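Local coordinates for protein bifunctional endo-1,4-beta-xylanase A (Neocallimastix patriciarum, PDB 2VG9) that probably hydrolyses the internal beta-1,4 linkages of xylan as an endo-acting family 11 glycoside hydrolase, here in a loop-swap variant of the fungal enzyme, at residues F19-W24 against M32-G37; L59-Q64 against T68-I73; Y81-T84 against N90-L93. All blocks are in the same frame, centred on the assembly; numbering follows the deposited sequence.

Interaction 1: F19-W24 against M32-G37; sequences FSYEIW and MTLGSG
The carbonyl oxygen of Glu22 has the methyl of Met32 packed against it, Glu22 O lying 3.5 Å from Met32 CE in a van der Waals touch. The first side-chain bond of Glu22 points away from strand 29-34, and each carboxylate oxygen has its own partner: OE1 forms a salt bridge with Arg56, and OE2 is hydrogen-bonded to Gln11. What faces Met32 and Leu34 is therefore apolar. Met32 has the largest single share of the contact. Its chain is bent at the last torsion (chi3 -7°, an unusual value), which turns CE toward Ile23, 3.5 Å from Ile23 CB. Ile23 and Met32 lie alongside each other, head to tail, and Ile23 CD1 comes to 3.6 Å from Met32 N. The sulfur SD of Met32 sits 3.8 Å from Tyr21 CB and 5.5 Å from the centroid of the Tyr21 ring, an oblique Met-aromatic contact at 60° to the ring normal. Leu34 lies crosswise to Tyr21, its CD2 branch reaching Tyr21 CG at 3.9 Å. At the far end the Phe19 ring leans obliquely on the carbonyl carbon of Gly37, with Phe19 CD2 3.5 Å from Gly37 C; the positive phi of Gly37 by itself favours glycine. Phe3, from strand 2-5, stacks on Tyr21 and also touches Ile23 and Leu34. No hydrogen bond joins the two segments: flexible and branched apolar residues fill the space between strands that run antiparallel at 164° in different sheets, the face-to-face packing of the beta jelly roll of family 11 xylanases.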
loop_
_atom_site.group_PDB
_atom_site.type_symbol
_atom_site.label_atom_id
_atom_site.label_comp_id
_atom_site.label_asym_id
_atom_site.label_seq_id
_atom_site.Cartn_x
_atom_site.Cartn_y
_atom_site.Cartn_z
ATOM N N PHE A 19 1.702 2.098 -15.570
ATOM C CA PHE A 19 1.471 1.964 -14.131
ATOM C C PHE A 19 0.021 1.627 -13.844
ATOM O O PHE A 19 -0.876 2.175 -14.482
ATOM C CB PHE A 19 1.882 3.253 -13.401
ATOM C CG PHE A 19 3.353 3.509 -13.426
ATOM C CD1 PHE A 19 4.206 2.849 -12.526
ATOM C CD2 PHE A 19 3.896 4.415 -14.339
ATOM C CE1 PHE A 19 5.580 3.102 -12.558
ATOM C CE2 PHE A 19 5.273 4.656 -14.380
ATOM C CZ PHE A 19 6.107 4.005 -13.502
ATOM N N SER A 20 -0.225 0.709 -12.905
ATOM C CA SER A 20 -1.598 0.361 -12.569
ATOM C C SER A 20 -2.297 1.540 -11.917
ATOM O O SER A 20 -1.643 2.492 -11.451
ATOM C CB SER A 20 -1.651 -0.847 -11.602
ATOM O OG SER A 20 -1.098 -0.518 -10.328
ATOM N N TYR A 21 -3.623 1.467 -11.870
ATOM C CA TYR A 21 -4.411 2.283 -10.961
ATOM C C TYR A 21 -5.569 1.425 -10.434
ATOM O O TYR A 21 -6.046 0.522 -11.121
ATOM C CB TYR A 21 -4.899 3.596 -11.622
ATOM C CG TYR A 21 -5.939 3.407 -12.721
ATOM C CD1 TYR A 21 -7.301 3.270 -12.417
ATOM C CD2 TYR A 21 -5.561 3.395 -14.069
ATOM C CE1 TYR A 21 -8.271 3.068 -13.437
ATOM C CE2 TYR A 21 -6.520 3.196 -15.107
ATOM C CZ TYR A 21 -7.856 3.040 -14.781
ATOM O OH TYR A 21 -8.782 2.870 -15.788
ATOM N N GLU A 22 -5.994 1.701 -9.208
ATOM C CA GLU A 22 -7.109 1.000 -8.586
ATOM C C GLU A 22 -7.736 1.931 -7.538
ATOM O O GLU A 22 -7.025 2.493 -6.694
ATOM C CB GLU A 22 -6.626 -0.307 -7.927
ATOM C CG GLU A 22 -7.682 -0.950 -7.013
ATOM C CD GLU A 22 -7.346 -2.392 -6.640
ATOM O OE1 GLU A 22 -6.172 -2.667 -6.283
ATOM O OE2 GLU A 22 -8.281 -3.248 -6.680
ATOM N N ILE A 23 -9.054 2.103 -7.627
ATOM C CA ILE A 23 -9.839 2.790 -6.585
ATOM C C ILE A 23 -11.006 1.867 -6.215
ATOM O O ILE A 23 -11.581 1.211 -7.102
ATOM C CB ILE A 23 -10.335 4.197 -7.056
ATOM C CG1 ILE A 23 -11.107 4.888 -5.926
ATOM C CG2 ILE A 23 -11.096 4.099 -8.470
ATOM C CD1 ILE A 23 -11.468 6.297 -6.139
ATOM N N TRP A 24 -11.326 1.782 -4.918
ATOM C CA TRP A 24 -12.388 0.899 -4.445
ATOM C C TRP A 24 -13.000 1.486 -3.182
ATOM O O TRP A 24 -12.327 2.209 -2.421
ATOM C CB TRP A 24 -11.836 -0.519 -4.210
ATOM C CG TRP A 24 -12.726 -1.437 -3.419
ATOM C CD1 TRP A 24 -13.608 -2.370 -3.901
ATOM C CD2 TRP A 24 -12.811 -1.509 -1.989
ATOM N NE1 TRP A 24 -14.246 -2.995 -2.858
ATOM C CE2 TRP A 24 -13.763 -2.490 -1.675
ATOM C CE3 TRP A 24 -12.183 -0.823 -0.953
ATOM C CZ2 TRP A 24 -14.088 -2.814 -0.359
ATOM C CZ3 TRP A 24 -12.509 -1.134 0.342
ATOM C CH2 TRP A 24 -13.458 -2.121 0.630
ATOM N N MET A 32 -10.505 9.136 -8.044
ATOM C CA MET A 32 -9.102 9.256 -8.362
ATOM C C MET A 32 -9.028 9.977 -9.677
ATOM O O MET A 32 -9.766 9.665 -10.603
ATOM C CB MET A 32 -8.435 7.877 -8.502
ATOM C CG MET A 32 -6.966 7.957 -8.995
ATOM S SD MET A 32 -6.162 6.345 -9.304
ATOM C CE MET A 32 -7.442 5.332 -8.669
ATOM N N THR A 33 -8.101 10.916 -9.764
ATOM C CA THR A 33 -7.804 11.626 -11.024
ATOM C C THR A 33 -6.387 11.261 -11.377
ATOM O O THR A 33 -5.478 11.549 -10.608
ATOM C CB THR A 33 -8.006 13.178 -10.846
ATOM O OG1 THR A 33 -9.386 13.430 -10.484
ATOM C CG2 THR A 33 -7.700 13.954 -12.103
ATOM N N LEU A 34 -6.189 10.623 -12.527
ATOM C CA LEU A 34 -4.833 10.278 -13.011
ATOM C C LEU A 34 -4.011 11.503 -13.359
ATOM O O LEU A 34 -4.566 12.502 -13.783
ATOM C CB LEU A 34 -4.905 9.406 -14.279
ATOM C CG LEU A 34 -5.730 8.138 -14.257
ATOM C CD1 LEU A 34 -5.591 7.393 -15.596
ATOM C CD2 LEU A 34 -5.353 7.243 -13.063
ATOM N N GLY A 35 -2.690 11.429 -13.178
ATOM C CA GLY A 35 -1.758 12.409 -13.793
ATOM C C GLY A 35 -0.833 11.579 -14.675
ATOM O O GLY A 35 -1.055 10.376 -14.791
ATOM N N SER A 36 0.190 12.186 -15.287
ATOM C CA SER A 36 1.196 11.454 -16.076
ATOM C C SER A 36 1.893 10.396 -15.253
ATOM O O SER A 36 2.063 10.565 -14.031
ATOM C CB SER A 36 2.318 12.379 -16.588
ATOM O OG SER A 36 1.779 13.609 -17.038
ATOM N N GLY A 37 2.313 9.328 -15.934
ATOM C CA GLY A 37 3.134 8.308 -15.326
ATOM C C GLY A 37 2.337 7.580 -14.263
ATOM O O GLY A 37 1.262 7.026 -14.556
#

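Interaction 2: L59-Q64 against T68-I73; sequences LDFGSQ and TDYDYI
Phe61 reaches across to Tyr70 from its first side-chain carbon onward. Its CB lies 3.9 Å from Tyr70 OH, and with CG anti to the carbonyl carbon (chi1 -77°) the ring is carried over the tyrosine. CD1 of Phe61 then makes the closest approach, 3.5 Å from Tyr70 CZ, and CE1 follows over the same face of Tyr70, offset toward its rim. At the tip, CZ of Phe61 meets Ile73 CG2 at 4.2 Å. The two rings form a T-shaped pair, with the edge of Phe61 directed at the face of Tyr70, planes at 85° and centroids 5.0 Å apart. A tyrosine suits this place because its face receives the phenylalanine while its hydroxyl works at the edge. Two waters lie in the plane of the Tyr70 ring there. Water 1 makes a short hydrogen bond with Tyr70 OH and donates to Phe61 O. Water 2 is 2.7 Å from Tyr70 OH and accepts from Gln64 N. Exchanging Tyr70 for a phenylalanine would keep the aromatic face but would probably leave both waters without their common partner and break the bridge to the 59-64 backbone. Asp60 OD1 accepts from Gly62 N, met from above the carboxylate plane, closing an Asx turn where strand 52-60 ends; Gly62 takes positive phi easily. Lys65 adds a cation-pi contact to Tyr70. Phe61 packs against Leu191 and Val194 of strand 190-200, Thr216 of strand 203-216 touches Phe61, Tyr70 and Ile73, and Ile73 also packs on Val174 and Phe178 of helix 174-182.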
loop_
_atom_site.group_PDB
_atom_site.type_symbol
_atom_site.label_atom_id
_atom_site.label_comp_id
_atom_site.label_asym_id
_atom_site.label_seq_id
_atom_site.Cartn_x
_atom_site.Cartn_y
_atom_site.Cartn_z
ATOM N N LEU A 59 3.595 -0.407 -9.907
ATOM C CA LEU A 59 4.288 -1.110 -10.963
ATOM C C LEU A 59 4.031 -2.585 -10.714
ATOM O O LEU A 59 4.347 -3.077 -9.624
ATOM C CB LEU A 59 5.808 -0.791 -10.931
ATOM C CG LEU A 59 6.616 -1.370 -12.100
ATOM C CD1 LEU A 59 6.048 -0.873 -13.435
ATOM C CD2 LEU A 59 8.102 -0.979 -11.982
ATOM N N ASP A 60 3.423 -3.273 -11.693
ATOM C CA ASP A 60 3.211 -4.745 -11.588
ATOM C C ASP A 60 4.499 -5.438 -11.932
ATOM O O ASP A 60 5.195 -5.037 -12.884
ATOM C CB ASP A 60 2.078 -5.258 -12.507
ATOM C CG ASP A 60 2.064 -6.843 -12.650
ATOM O OD1 ASP A 60 1.689 -7.607 -11.706
ATOM O OD2 ASP A 60 2.402 -7.329 -13.759
ATOM N N PHE A 61 4.844 -6.457 -11.146
ATOM C CA PHE A 61 6.063 -7.240 -11.409
ATOM C C PHE A 61 5.771 -8.640 -12.004
ATOM O O PHE A 61 6.693 -9.402 -12.320
ATOM C CB PHE A 61 6.921 -7.332 -10.150
ATOM C CG PHE A 61 7.706 -6.069 -9.840
ATOM C CD1 PHE A 61 9.100 -6.040 -9.992
ATOM C CD2 PHE A 61 7.055 -4.902 -9.365
ATOM C CE1 PHE A 61 9.863 -4.875 -9.666
ATOM C CE2 PHE A 61 7.787 -3.729 -9.073
ATOM C CZ PHE A 61 9.203 -3.715 -9.210
ATOM N N GLY A 62 4.491 -8.982 -12.126
ATOM C CA GLY A 62 4.089 -10.233 -12.775
ATOM C C GLY A 62 4.216 -11.497 -11.929
ATOM O O GLY A 62 4.003 -12.601 -12.452
ATOM N N SER A 63 4.560 -11.351 -10.639
ATOM C CA SER A 63 4.755 -12.500 -9.737
ATOM C C SER A 63 5.755 -13.529 -10.323
ATOM O O SER A 63 5.498 -14.748 -10.345
ATOM C CB SER A 63 3.421 -13.176 -9.433
ATOM O OG SER A 63 2.487 -12.291 -8.821
ATOM N N GLN A 64 6.895 -13.026 -10.781
ATOM C CA GLN A 64 7.791 -13.803 -11.619
ATOM C C GLN A 64 8.902 -14.383 -10.776
ATOM O O GLN A 64 9.385 -15.487 -11.026
ATOM C CB GLN A 64 8.377 -12.917 -12.749
ATOM C CG GLN A 64 7.380 -12.654 -13.866
ATOM C CD GLN A 64 7.867 -11.670 -14.943
ATOM O OE1 GLN A 64 7.155 -11.428 -15.934
ATOM N NE2 GLN A 64 9.084 -11.116 -14.772
ATOM N N THR A 68 12.982 -10.712 -3.099
ATOM C CA THR A 68 14.337 -10.318 -2.714
ATOM C C THR A 68 15.397 -10.628 -3.791
ATOM O O THR A 68 16.561 -10.225 -3.621
ATOM C CB THR A 68 14.773 -10.986 -1.390
ATOM O OG1 THR A 68 14.409 -12.372 -1.431
ATOM C CG2 THR A 68 14.087 -10.315 -0.181
ATOM N N ASP A 69 15.017 -11.351 -4.857
ATOM C CA ASP A 69 15.907 -11.513 -6.037
ATOM C C ASP A 69 16.157 -10.226 -6.805
ATOM O O ASP A 69 17.172 -10.093 -7.465
ATOM C CB ASP A 69 15.336 -12.499 -7.040
ATOM C CG ASP A 69 15.459 -13.903 -6.568
ATOM O OD1 ASP A 69 15.941 -14.048 -5.404
ATOM O OD2 ASP A 69 15.000 -14.806 -7.287
ATOM N N TYR A 70 15.210 -9.303 -6.788
ATOM C CA TYR A 70 15.467 -8.004 -7.433
ATOM C C TYR A 70 16.581 -7.284 -6.659
ATOM O O TYR A 70 16.476 -7.087 -5.425
ATOM C CB TYR A 70 14.188 -7.184 -7.458
ATOM C CG TYR A 70 13.101 -7.804 -8.286
ATOM C CD1 TYR A 70 12.978 -7.498 -9.652
ATOM C CD2 TYR A 70 12.180 -8.691 -7.714
ATOM C CE1 TYR A 70 11.950 -8.066 -10.430
ATOM C CE2 TYR A 70 11.171 -9.276 -8.485
ATOM C CZ TYR A 70 11.066 -8.955 -9.831
ATOM O OH TYR A 70 10.074 -9.526 -10.563
ATOM N N ASP A 71 17.643 -6.903 -7.371
ATOM C CA ASP A 71 18.831 -6.302 -6.746
ATOM C C ASP A 71 18.515 -4.995 -6.052
ATOM O O ASP A 71 18.973 -4.755 -4.932
ATOM C CB ASP A 71 19.947 -6.092 -7.768
ATOM C CG ASP A 71 20.720 -7.384 -8.073
ATOM O OD1 ASP A 71 20.696 -8.334 -7.250
ATOM O OD2 ASP A 71 21.352 -7.443 -9.143
ATOM N N TYR A 72 17.714 -4.161 -6.721
ATOM C CA TYR A 72 17.357 -2.855 -6.196
ATOM C C TYR A 72 15.939 -2.510 -6.637
ATOM O O TYR A 72 15.590 -2.691 -7.802
ATOM C CB TYR A 72 18.356 -1.776 -6.675
ATOM C CG TYR A 72 18.194 -0.471 -5.950
ATOM C CD1 TYR A 72 18.953 -0.195 -4.815
ATOM C CD2 TYR A 72 17.266 0.487 -6.390
ATOM C CE1 TYR A 72 18.805 1.007 -4.128
ATOM C CE2 TYR A 72 17.112 1.719 -5.711
ATOM C CZ TYR A 72 17.881 1.961 -4.575
ATOM O OH TYR A 72 17.734 3.143 -3.861
ATOM N N ILE A 73 15.112 -2.046 -5.697
ATOM C CA ILE A 73 13.779 -1.530 -6.045
ATOM C C ILE A 73 13.681 -0.175 -5.353
ATOM O O ILE A 73 13.808 -0.088 -4.136
ATOM C CB ILE A 73 12.612 -2.473 -5.628
ATOM C CG1 ILE A 73 12.771 -3.886 -6.226
ATOM C CG2 ILE A 73 11.206 -1.826 -6.009
ATOM C CD1 ILE A 73 11.718 -4.919 -5.657
HETATM O O HOH W 1 9.667 -8.819 -12.970
HETATM O O HOH W 2 7.955 -10.975 -9.636
#

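Interaction 3: Y81-T84 against N90-L93. With ACT (acetate ion), chain D.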
loop_
_atom_site.group_PDB
_atom_site.type_symbol
_atom_site.label_atom_id
_atom_site.label_comp_id
_atom_site.label_asym_id
_atom_site.label_seq_id
_atom_site.Cartn_x
_atom_site.Cartn_y
_atom_site.Cartn_z
ATOM N N TYR A 81 -1.224 15.116 1.829
ATOM C CA TYR A 81 -2.119 14.090 2.329
ATOM C C TYR A 81 -2.706 14.627 3.631
ATOM O O TYR A 81 -1.972 15.113 4.485
ATOM C CB TYR A 81 -1.346 12.780 2.522
ATOM C CG TYR A 81 -1.890 11.827 3.541
ATOM C CD1 TYR A 81 -3.167 11.268 3.419
ATOM C CD2 TYR A 81 -1.105 11.443 4.621
ATOM C CE1 TYR A 81 -3.642 10.347 4.374
ATOM C CE2 TYR A 81 -1.568 10.536 5.570
ATOM C CZ TYR A 81 -2.828 10.009 5.452
ATOM O OH TYR A 81 -3.250 9.128 6.406
ATOM N N LYS A 82 -4.029 14.566 3.741
ATOM C CA LYS A 82 -4.754 15.177 4.830
ATOM C C LYS A 82 -5.994 14.304 5.100
ATOM O O LYS A 82 -6.664 13.873 4.156
ATOM C CB LYS A 82 -5.173 16.591 4.389
ATOM C CG LYS A 82 -5.868 17.467 5.421
ATOM C CD LYS A 82 -5.902 18.963 4.966
ATOM C CE LYS A 82 -4.489 19.668 5.072
ATOM N NZ LYS A 82 -4.468 21.211 4.801
ATOM N N GLN A 83 -6.283 14.054 6.375
ATOM C CA GLN A 83 -7.555 13.495 6.780
ATOM C C GLN A 83 -8.464 14.638 7.270
ATOM O O GLN A 83 -8.076 15.440 8.137
ATOM C CB GLN A 83 -7.357 12.405 7.833
ATOM C CG GLN A 83 -8.598 11.645 8.161
ATOM C CD GLN A 83 -8.325 10.487 9.054
ATOM O OE1 GLN A 83 -7.958 9.398 8.598
ATOM N NE2 GLN A 83 -8.510 10.700 10.350
ATOM N N THR A 84 -9.668 14.733 6.732
ATOM C CA THR A 84 -10.510 15.888 7.071
ATOM C C THR A 84 -11.731 15.575 7.955
ATOM O O THR A 84 -12.354 16.499 8.551
ATOM C CB THR A 84 -10.954 16.623 5.810
ATOM O OG1 THR A 84 -11.705 15.719 5.005
ATOM C CG2 THR A 84 -9.767 17.116 5.036
ATOM N N ASN A 90 -9.570 6.378 10.474
ATOM C CA ASN A 90 -8.137 6.479 10.278
ATOM C C ASN A 90 -7.802 6.413 8.794
ATOM O O ASN A 90 -8.680 6.210 7.942
ATOM C CB ASN A 90 -7.426 5.374 11.063
ATOM C CG ASN A 90 -7.880 3.982 10.672
ATOM O OD1 ASN A 90 -7.477 3.470 9.635
ATOM N ND2 ASN A 90 -8.686 3.338 11.542
ATOM N N SER A 91 -6.543 6.649 8.479
ATOM C CA SER A 91 -6.098 6.508 7.115
ATOM C C SER A 91 -4.585 6.356 7.128
ATOM O O SER A 91 -3.926 6.573 8.158
ATOM C CB SER A 91 -6.571 7.681 6.232
ATOM O OG SER A 91 -6.109 8.914 6.718
ATOM N N ARG A 92 -4.038 5.957 5.986
ATOM C CA ARG A 92 -2.611 5.813 5.857
ATOM C C ARG A 92 -2.180 6.091 4.429
ATOM O O ARG A 92 -2.952 5.901 3.468
ATOM C CB ARG A 92 -2.202 4.396 6.237
ATOM C CG ARG A 92 -2.620 3.334 5.216
ATOM C CD ARG A 92 -2.278 1.942 5.738
ATOM N NE ARG A 92 -3.237 1.588 6.772
ATOM C CZ ARG A 92 -3.469 0.359 7.227
ATOM N NH1 ARG A 92 -2.798 -0.696 6.764
ATOM N NH2 ARG A 92 -4.377 0.193 8.171
ATOM N N LEU A 93 -0.936 6.536 4.307
ATOM C CA LEU A 93 -0.246 6.636 3.021
ATOM C C LEU A 93 0.965 5.689 3.098
ATOM O O LEU A 93 1.846 5.838 3.978
ATOM C CB LEU A 93 0.225 8.074 2.800
ATOM C CG LEU A 93 0.959 8.461 1.513
ATOM C CD1 LEU A 93 0.049 8.294 0.324
ATOM C CD2 LEU A 93 1.480 9.929 1.648
HETATM C C ACT D . -9.594 -0.091 13.612
HETATM O O ACT D . -9.687 -1.325 13.868
HETATM O OXT ACT D . -9.529 0.219 12.395
HETATM C CH3 ACT D . -9.558 0.956 14.690
#
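Tyr81 and Gln83 face Ser91 and Leu93 across the beta jelly roll, strand 73-86 in one sheet and strand 89-100 in the other, running antiparallel with no backbone hydrogen bond between the two segments. The tight part lies between the sheets. Leu93 CB makes a CH-pi contact over one face of Tyr81, toward the rim, 4.2 Å from the ring centroid and 16° off its normal, while Leu93 CD2 touches Tyr81 CB. The first torsion of Tyr81, 154°, swings the ring out from the backbone N across the gap, and its OH donates to Ser91 OG at 2.9 Å. Val119 of strand 117-119 touches Tyr81, Gln83 and Ser91. Asn90 and Arg92 form the looser side: their first side-chain bonds point away from strand 73-86, probably toward the xylan-binding cleft as in other family 11 enzymes, and they cover little of it, packing instead on Trp121, with Trp201 beside Asn90 and Tyr113 beside Arg92. There Asn90 ND2 makes a weak hydrogen bond of 3.3 Å to OXT of an acetate probably left from crystallisation. A serine suits the middle because its short hydroxyl works both ways: Ser91 OG accepts from Tyr81 OH and donates to Gln83 OE1 at 2.7 Å, tilted 33° from the carbonyl plane.

Overall arrangement
Interactions 1 and 3 both join the two sheets of the jelly roll, each through strands that follow one another in the chain but lie in different sheets. Interaction 3 is the more buried and includes a short relay of hydroxyls and an amide, whereas interaction 1, partly buried, is held by apolar and sulfur contacts. Interaction 2, also partly buried, lies at the end of strand 52-60 and the loop beyond, where an edge-to-face pair is supplemented by waters between the tyrosine hydroxyl and the backbone. It touches interaction 1 through Phe19 CE1 and Leu59 CD1, 4.1 Å apart, on neighbouring strands of one sheet. Interactions 2 and 3 lie on opposite sides of the chain's centre, their centres about 28 Å apart.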